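Glutamyl endopeptidase (PDB 6PYM) is an active-site variant of a secreted serine protease of the S1B family, which preferentially cleaves peptide bonds on the carbonyl side of glutamate. Local coordinates at residues S23-P28 with N44-N49; H51-A56 with R61-H66; T116-T121 with V173-N178. The protein carries 1 engineered substitution. One frame throughout, in Å; residues are numbered along the deposited sequence.

Contact 1: residues S23-P28 with N44-N49; sequences SFIYIP and NEILTN
Ile-25 faces Ile-46 and Thr-48 across the inside of a closed antiparallel barrel. Strand 34-42 separates the two strands in the sheet, and the nearest CA atoms, those of Ile-25 and Thr-48, are 9.1 Å apart, so side chains alone span the gap. Along 23-28, Ser-23 comes first. Its CB points toward the second segment, but its OG is hydrogen-bonded to Ala-21 O. Ile-25 then carries the contact through CD1. With CG1 anti to the carbonyl carbon (chi1 -60°) and CD1 extended beyond it, this methyl meets Ile-46 tip to tip, CD1 to CD1, at 3.7 Å. The same methyl lies over the CB-OG1 side of Thr-48: Ile-25 CD1 is 3.5 Å from Thr-48 OG1 and 3.8 Å from Thr-48 CB. No hydrogen bond joins the two segments. Two isoleucine methyls meet, and the first also rests against a threonine hydroxyl whose hydrogen bond goes to Ser-37 O in the intervening strand. This buried packing lies inside the six-stranded barrel of a chymotrypsin-like protease, with the Thr-48 side chain about 6 Å from that of Ala-169, the engineered residue at a predicted charge-relay position.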
# COMPACT_ATOMS: atom_id res chain seq x y z
N SER A 23 5.80 1.68 -0.48
CA SER A 23 6.30 2.08 -1.79
C SER A 23 5.55 3.28 -2.35
O SER A 23 4.33 3.41 -2.18
CB SER A 23 6.20 0.93 -2.79
OG SER A 23 6.92 -0.21 -2.33
N PHE A 24 6.29 4.13 -3.04
CA PHE A 24 5.78 5.32 -3.72
C PHE A 24 5.56 5.00 -5.20
O PHE A 24 6.42 4.37 -5.83
CB PHE A 24 6.82 6.44 -3.57
CG PHE A 24 6.58 7.64 -4.44
CD1 PHE A 24 5.55 8.53 -4.17
CD2 PHE A 24 7.42 7.91 -5.52
CE1 PHE A 24 5.35 9.65 -4.97
CE2 PHE A 24 7.23 9.02 -6.31
CZ PHE A 24 6.19 9.89 -6.04
N ILE A 25 4.41 5.40 -5.73
CA ILE A 25 4.04 5.11 -7.11
C ILE A 25 3.91 6.42 -7.88
O ILE A 25 3.24 7.35 -7.41
CB ILE A 25 2.72 4.32 -7.17
CG1 ILE A 25 2.87 3.00 -6.42
CG2 ILE A 25 2.32 4.06 -8.61
CD1 ILE A 25 1.64 2.10 -6.50
N TYR A 26 4.53 6.48 -9.05
CA TYR A 26 4.54 7.67 -9.89
C TYR A 26 4.09 7.27 -11.29
O TYR A 26 4.66 6.35 -11.88
CB TYR A 26 5.95 8.27 -9.93
CG TYR A 26 6.06 9.59 -10.65
CD1 TYR A 26 6.31 9.64 -12.02
CD2 TYR A 26 5.96 10.80 -9.96
CE1 TYR A 26 6.43 10.87 -12.69
CE2 TYR A 26 6.07 12.02 -10.62
CZ TYR A 26 6.32 12.04 -11.97
OH TYR A 26 6.44 13.26 -12.61
N ILE A 27 3.07 7.95 -11.80
CA ILE A 27 2.53 7.66 -13.13
C ILE A 27 2.41 8.97 -13.90
O ILE A 27 1.59 9.82 -13.54
CB ILE A 27 1.16 6.96 -13.06
CG1 ILE A 27 1.23 5.67 -12.23
CG2 ILE A 27 0.65 6.64 -14.47
CD1 ILE A 27 -0.12 5.01 -12.00
N PRO A 28 3.20 9.18 -14.96
CA PRO A 28 3.03 10.40 -15.75
C PRO A 28 1.73 10.38 -16.55
O PRO A 28 1.24 9.31 -16.90
CB PRO A 28 4.24 10.39 -16.68
CG PRO A 28 4.65 8.97 -16.77
CD PRO A 28 4.30 8.33 -15.45
N ASN A 44 8.20 -10.21 -7.03
CA ASN A 44 8.04 -9.23 -8.10
C ASN A 44 6.74 -8.44 -7.98
O ASN A 44 6.24 -7.93 -8.98
CB ASN A 44 8.08 -9.89 -9.48
CG ASN A 44 9.39 -10.61 -9.74
OD1 ASN A 44 10.43 -9.97 -9.90
ND2 ASN A 44 9.34 -11.94 -9.78
N GLU A 45 6.17 -8.33 -6.78
CA GLU A 45 4.78 -7.89 -6.68
C GLU A 45 4.56 -6.88 -5.57
O GLU A 45 5.08 -7.02 -4.46
CB GLU A 45 3.84 -9.08 -6.41
CG GLU A 45 3.66 -10.02 -7.59
CD GLU A 45 4.76 -11.07 -7.72
OE1 GLU A 45 5.49 -11.33 -6.74
OE2 GLU A 45 4.85 -11.65 -8.83
N ILE A 46 3.74 -5.88 -5.89
CA ILE A 46 3.18 -4.97 -4.90
C ILE A 46 1.67 -5.09 -4.93
O ILE A 46 1.07 -5.52 -5.92
CB ILE A 46 3.61 -3.49 -5.09
CG1 ILE A 46 2.96 -2.88 -6.33
CG2 ILE A 46 5.13 -3.38 -5.17
CD1 ILE A 46 3.01 -1.35 -6.35
N LEU A 47 1.04 -4.68 -3.83
CA LEU A 47 -0.38 -4.39 -3.80
C LEU A 47 -0.60 -2.88 -3.83
O LEU A 47 0.16 -2.11 -3.23
CB LEU A 47 -1.05 -4.94 -2.54
CG LEU A 47 -0.83 -6.43 -2.30
CD1 LEU A 47 -1.55 -6.88 -1.04
CD2 LEU A 47 -1.23 -7.26 -3.51
N THR A 48 -1.65 -2.48 -4.53
CA THR A 48 -2.11 -1.10 -4.58
C THR A 48 -3.59 -1.13 -4.96
O THR A 48 -4.25 -2.18 -4.87
CB THR A 48 -1.21 -0.27 -5.51
OG1 THR A 48 -1.60 1.11 -5.45
CG2 THR A 48 -1.30 -0.76 -6.95
N ASN A 49 -4.13 0.02 -5.37
CA ASN A 49 -5.53 0.10 -5.77
C ASN A 49 -5.71 -0.08 -7.27
O ASN A 49 -4.83 0.28 -8.07
CB ASN A 49 -6.15 1.46 -5.44
CG ASN A 49 -6.16 1.81 -3.96
OD1 ASN A 49 -6.13 2.99 -3.62
ND2 ASN A 49 -6.24 0.81 -3.09

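Contact 2: residues H51-A56 with R61-H66; sequences HVVNGA and RNISVH
Ala-56 and Asn-62 bring the two segments closest, their CA atoms 5.6 Å apart, where the chain after His-51 keeps helical backbone angles and then comes back through a short 3-10 segment into strand 64-67. Ala-56 N bonds to Val-53 O at 3.0 Å and Gly-55 N to Val-52 O, each N-H thus reaching the carbonyl three residues back, and Ala-56 CB points toward 61-66. Asn-62 supplies the polar half of the contact. Its ND2 donates to Ala-56 O at 3.1 Å with an N-H...O angle of 153°. The oxygen lies almost in the plane of the Asn-62 amide, whereas the donor stands somewhat tilted from the carbonyl plane of Ala-56 and makes a C=O...N angle of 135°. Beside this bond the two CB atoms of Ala-56 and Asn-62 are 4.0 Å apart. The apolar half belongs to Ile-63. Its CG1, anti to the carbonyl carbon (chi1 -52°), runs alongside Ala-56 CB, which sits 3.6 Å from Ile-63 CG1 and 3.8 Å from Ile-63 CD1. Further on, the side chains of Ile-63 and Val-53 pass at a slant, Ile-63 CD1 being 4.2 Å from Val-53 CG1. Beyond the two segments Ile-63 packs on Ile-25, Ile-27 and Leu-97, while Val-53 reaches Ala-95 and Ile-85. His-51, the predicted charge-relay histidine, takes no part across the contact; its ND1 is hydrogen-bonded to Asp-93. The chemistry is thus divided: one side-chain-to-backbone bond joins the segments at the partly exposed Asn-62, and buried aliphatic carbons join the segment that carries the histidine to the inner face of the barrel.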
# COMPACT_ATOMS: atom_id res chain seq x y z
N HIS A 51 -7.77 1.86 -8.82
CA HIS A 51 -7.86 3.20 -9.38
C HIS A 51 -6.50 3.84 -9.56
O HIS A 51 -6.36 4.77 -10.36
CB HIS A 51 -8.85 4.09 -8.59
CG HIS A 51 -8.28 4.73 -7.37
ND1 HIS A 51 -8.45 4.21 -6.10
CD2 HIS A 51 -7.61 5.90 -7.21
CE1 HIS A 51 -7.89 5.02 -5.22
NE2 HIS A 51 -7.37 6.05 -5.86
N VAL A 52 -5.48 3.35 -8.85
CA VAL A 52 -4.11 3.80 -9.09
C VAL A 52 -3.57 3.21 -10.39
O VAL A 52 -3.14 3.95 -11.29
CB VAL A 52 -3.21 3.45 -7.89
CG1 VAL A 52 -1.74 3.70 -8.22
CG2 VAL A 52 -3.61 4.27 -6.67
N VAL A 53 -3.61 1.89 -10.53
CA VAL A 53 -3.07 1.28 -11.74
C VAL A 53 -3.87 1.67 -12.98
O VAL A 53 -3.32 1.72 -14.08
CB VAL A 53 -2.89 -0.25 -11.63
CG1 VAL A 53 -1.89 -0.60 -10.54
CG2 VAL A 53 -4.22 -0.93 -11.39
N ASN A 54 -5.18 1.93 -12.82
CA ASN A 54 -6.01 2.39 -13.95
C ASN A 54 -5.46 3.68 -14.56
O ASN A 54 -5.73 3.97 -15.73
CB ASN A 54 -7.46 2.61 -13.51
CG ASN A 54 -8.23 1.32 -13.21
OD1 ASN A 54 -7.81 0.22 -13.57
ND2 ASN A 54 -9.38 1.46 -12.53
N GLY A 55 -4.72 4.47 -13.78
CA GLY A 55 -4.16 5.71 -14.30
C GLY A 55 -3.13 5.50 -15.39
O GLY A 55 -2.84 6.45 -16.13
N ALA A 56 -2.58 4.30 -15.51
CA ALA A 56 -1.64 3.97 -16.57
C ALA A 56 -2.32 3.68 -17.90
O ALA A 56 -1.62 3.47 -18.89
CB ALA A 56 -0.78 2.77 -16.17
N ARG A 61 3.98 -0.31 -18.12
CA ARG A 61 5.28 0.32 -18.23
C ARG A 61 5.26 1.80 -17.88
O ARG A 61 6.33 2.39 -17.68
CB ARG A 61 5.87 0.13 -19.64
CG ARG A 61 6.04 -1.29 -20.13
CD ARG A 61 6.67 -2.20 -19.09
NE ARG A 61 8.08 -1.95 -18.89
CZ ARG A 61 8.85 -2.69 -18.11
NH1 ARG A 61 8.32 -3.72 -17.46
NH2 ARG A 61 10.13 -2.40 -17.97
N ASN A 62 4.08 2.41 -17.82
CA ASN A 62 3.93 3.79 -17.38
C ASN A 62 4.05 3.95 -15.87
O ASN A 62 4.08 5.09 -15.40
CB ASN A 62 2.56 4.33 -17.82
CG ASN A 62 2.45 4.51 -19.33
OD1 ASN A 62 3.44 4.76 -20.01
ND2 ASN A 62 1.23 4.40 -19.85
N ILE A 63 4.10 2.87 -15.11
CA ILE A 63 4.07 2.94 -13.65
C ILE A 63 5.47 2.74 -13.11
O ILE A 63 6.11 1.71 -13.38
CB ILE A 63 3.11 1.89 -13.07
CG1 ILE A 63 1.74 2.00 -13.73
CG2 ILE A 63 3.00 2.08 -11.57
CD1 ILE A 63 0.80 0.88 -13.34
N SER A 64 5.95 3.69 -12.31
CA SER A 64 7.20 3.57 -11.58
C SER A 64 6.90 3.30 -10.11
O SER A 64 6.09 4.01 -9.49
CB SER A 64 8.01 4.86 -11.68
OG SER A 64 8.49 5.08 -13.00
N VAL A 65 7.59 2.32 -9.54
CA VAL A 65 7.42 1.92 -8.14
C VAL A 65 8.75 2.12 -7.43
O VAL A 65 9.77 1.55 -7.85
CB VAL A 65 6.97 0.46 -8.03
CG1 VAL A 65 6.85 0.05 -6.56
CG2 VAL A 65 5.67 0.24 -8.77
N HIS A 66 8.73 2.89 -6.35
CA HIS A 66 9.94 3.22 -5.59
C HIS A 66 9.76 2.71 -4.17
O HIS A 66 9.21 3.42 -3.31
CB HIS A 66 10.17 4.73 -5.58
CG HIS A 66 10.41 5.35 -6.93
ND1 HIS A 66 9.41 5.77 -7.78
CD2 HIS A 66 11.57 5.69 -7.53
CE1 HIS A 66 9.95 6.32 -8.86
NE2 HIS A 66 11.26 6.27 -8.73

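Contact 3: residues T116-T121 with V173-N178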
# COMPACT_ATOMS: atom_id res chain seq x y z
N THR A 116 4.61 -8.79 5.64
CA THR A 116 3.80 -9.88 6.14
C THR A 116 2.33 -9.48 6.09
O THR A 116 1.97 -8.39 6.55
CB THR A 116 4.19 -10.19 7.59
OG1 THR A 116 5.57 -10.56 7.65
CG2 THR A 116 3.34 -11.34 8.14
N ILE A 117 1.50 -10.34 5.53
CA ILE A 117 0.05 -10.15 5.47
C ILE A 117 -0.57 -10.79 6.71
O ILE A 117 -0.20 -11.90 7.09
CB ILE A 117 -0.51 -10.82 4.21
CG1 ILE A 117 0.24 -10.37 2.95
CG2 ILE A 117 -2.01 -10.59 4.11
CD1 ILE A 117 0.19 -8.89 2.67
N SER A 118 -1.54 -10.11 7.31
CA SER A 118 -2.28 -10.72 8.41
C SER A 118 -3.34 -11.69 7.88
O SER A 118 -4.00 -11.43 6.88
CB SER A 118 -2.98 -9.63 9.22
OG SER A 118 -3.72 -10.20 10.29
N SER A 119 -3.49 -12.81 8.60
CA SER A 119 -4.63 -13.69 8.37
C SER A 119 -5.94 -13.02 8.77
O SER A 119 -7.01 -13.48 8.36
CB SER A 119 -4.48 -14.96 9.20
OG SER A 119 -4.66 -14.66 10.57
N ASN A 120 -5.87 -11.95 9.56
CA ASN A 120 -7.01 -11.18 10.03
C ASN A 120 -7.92 -11.96 10.97
O ASN A 120 -9.04 -11.53 11.26
CB ASN A 120 -7.79 -10.51 8.88
CG ASN A 120 -7.17 -9.18 8.47
OD1 ASN A 120 -6.83 -8.37 9.33
ND2 ASN A 120 -7.00 -8.97 7.17
N THR A 121 -7.42 -13.08 11.52
CA THR A 121 -8.22 -13.88 12.44
C THR A 121 -8.55 -13.12 13.72
O THR A 121 -9.58 -13.38 14.35
CB THR A 121 -7.50 -15.19 12.77
OG1 THR A 121 -8.35 -16.04 13.55
CG2 THR A 121 -6.22 -14.93 13.54
N VAL A 173 -2.32 -0.85 5.43
CA VAL A 173 -2.88 -0.69 6.77
C VAL A 173 -2.21 -1.74 7.63
O VAL A 173 -2.32 -2.94 7.35
CB VAL A 173 -4.40 -0.92 6.76
CG1 VAL A 173 -4.99 -0.59 8.12
CG2 VAL A 173 -5.08 -0.14 5.64
N PHE A 174 -1.48 -1.32 8.66
CA PHE A 174 -0.72 -2.22 9.51
C PHE A 174 -1.38 -2.36 10.88
O PHE A 174 -1.80 -1.36 11.48
CB PHE A 174 0.70 -1.70 9.74
CG PHE A 174 1.60 -1.76 8.54
CD1 PHE A 174 2.14 -2.95 8.10
CD2 PHE A 174 1.96 -0.60 7.87
CE1 PHE A 174 2.99 -3.00 7.00
CE2 PHE A 174 2.81 -0.63 6.77
CZ PHE A 174 3.33 -1.83 6.34
N ASN A 175 -1.43 -3.59 11.39
CA ASN A 175 -1.78 -3.80 12.79
C ASN A 175 -0.57 -3.58 13.69
O ASN A 175 0.52 -3.20 13.24
CB ASN A 175 -2.45 -5.16 13.00
CG ASN A 175 -1.53 -6.34 12.71
OD1 ASN A 175 -0.31 -6.19 12.66
ND2 ASN A 175 -2.12 -7.52 12.53
N GLY A 176 -0.76 -3.83 14.99
CA GLY A 176 0.31 -3.63 15.96
C GLY A 176 1.48 -4.57 15.80
O GLY A 176 2.58 -4.27 16.28
N LYS A 177 1.26 -5.71 15.15
CA LYS A 177 2.33 -6.64 14.80
C LYS A 177 3.02 -6.28 13.49
O LYS A 177 3.86 -7.05 13.01
CB LYS A 177 1.80 -8.07 14.73
CG LYS A 177 1.29 -8.63 16.06
CD LYS A 177 0.67 -10.00 15.87
CE LYS A 177 0.14 -10.56 17.18
NZ LYS A 177 -0.53 -11.87 16.97
N ASN A 178 2.69 -5.13 12.90
CA ASN A 178 3.27 -4.68 11.64
C ASN A 178 2.96 -5.63 10.50
O ASN A 178 3.76 -5.78 9.57
CB ASN A 178 4.76 -4.38 11.77
CG ASN A 178 5.03 -3.20 12.66
OD1 ASN A 178 4.25 -2.25 12.67
ND2 ASN A 178 6.13 -3.23 13.39
O HOH W 1 5.16 -6.42 7.29
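Ser-118 and Asn-175 meet where the connection from helix 108-111 to strand 128-133 passes the turn between strands 172-174 and 180-188. From CB outward, the serine first meets the amide nitrogen: Ser-118 CB is 4.0 Å from Asn-175 ND2. At the tip, Ser-118 OG is 3.8 Å from Asn-175 ND2, too long for a hydrogen bond. Its bond lies within its own segment. With OG anti to the backbone N (chi1 179°), the hydroxyl lies beside the carbonyl carbon, where Asn-120 N reaches it and donates at 2.9 Å with an N-H...O angle of 149°, forming an ST turn. Asn-175 has its bonds elsewhere: OD1 accepts from Gln-179 N, just beyond the segment, and weakly from Lys-177 N at 3.0 Å, and ND2 is also hydrogen-bonded to a residue adjoining the segments. This bracing goes with a type I beta turn, in which Asn-178 N bonds to Asn-175 O at 2.9 Å. At the other end of the contact a water makes the polar link. It accepts from Thr-116 N at 2.9 Å and donates to Asn-178 O at 2.8 Å. Backbone bonds from Thr-116 and Ser-118 to Val-180 further tie the connection to the strand that follows the turn. No direct hydrogen bond crosses between the segments. One is shaped by its ST turn and the other by its type I turn, and they are coupled by van der Waals contact, a bridging water and the neighbouring strand.

Contacts 1 and 2 reach the same barrel sheet, their centres 6 Å apart, and its strands 22-27 and 64-67 are neighbours: Phe-24 O lies 2.8 Å from His-66 N and Tyr-26 N 3.0 Å from Ser-64 O, probable hydrogen bonds. Strand 45-48 of contact 1 leads straight into helix 50-53 of contact 2. Contact 1 is wholly buried and without a hydrogen bond between its segments. Contact 3 lies across the chain's centre, about 20 and 25 Å from the other two between centres, where a loop passes the turn after strand 172-174 of the second sheet. Only partly buried, it relies on water and turn-internal bonds, where contact 1 rests on methyl packing and contact 2 on aliphatic packing plus one hydrogen bond.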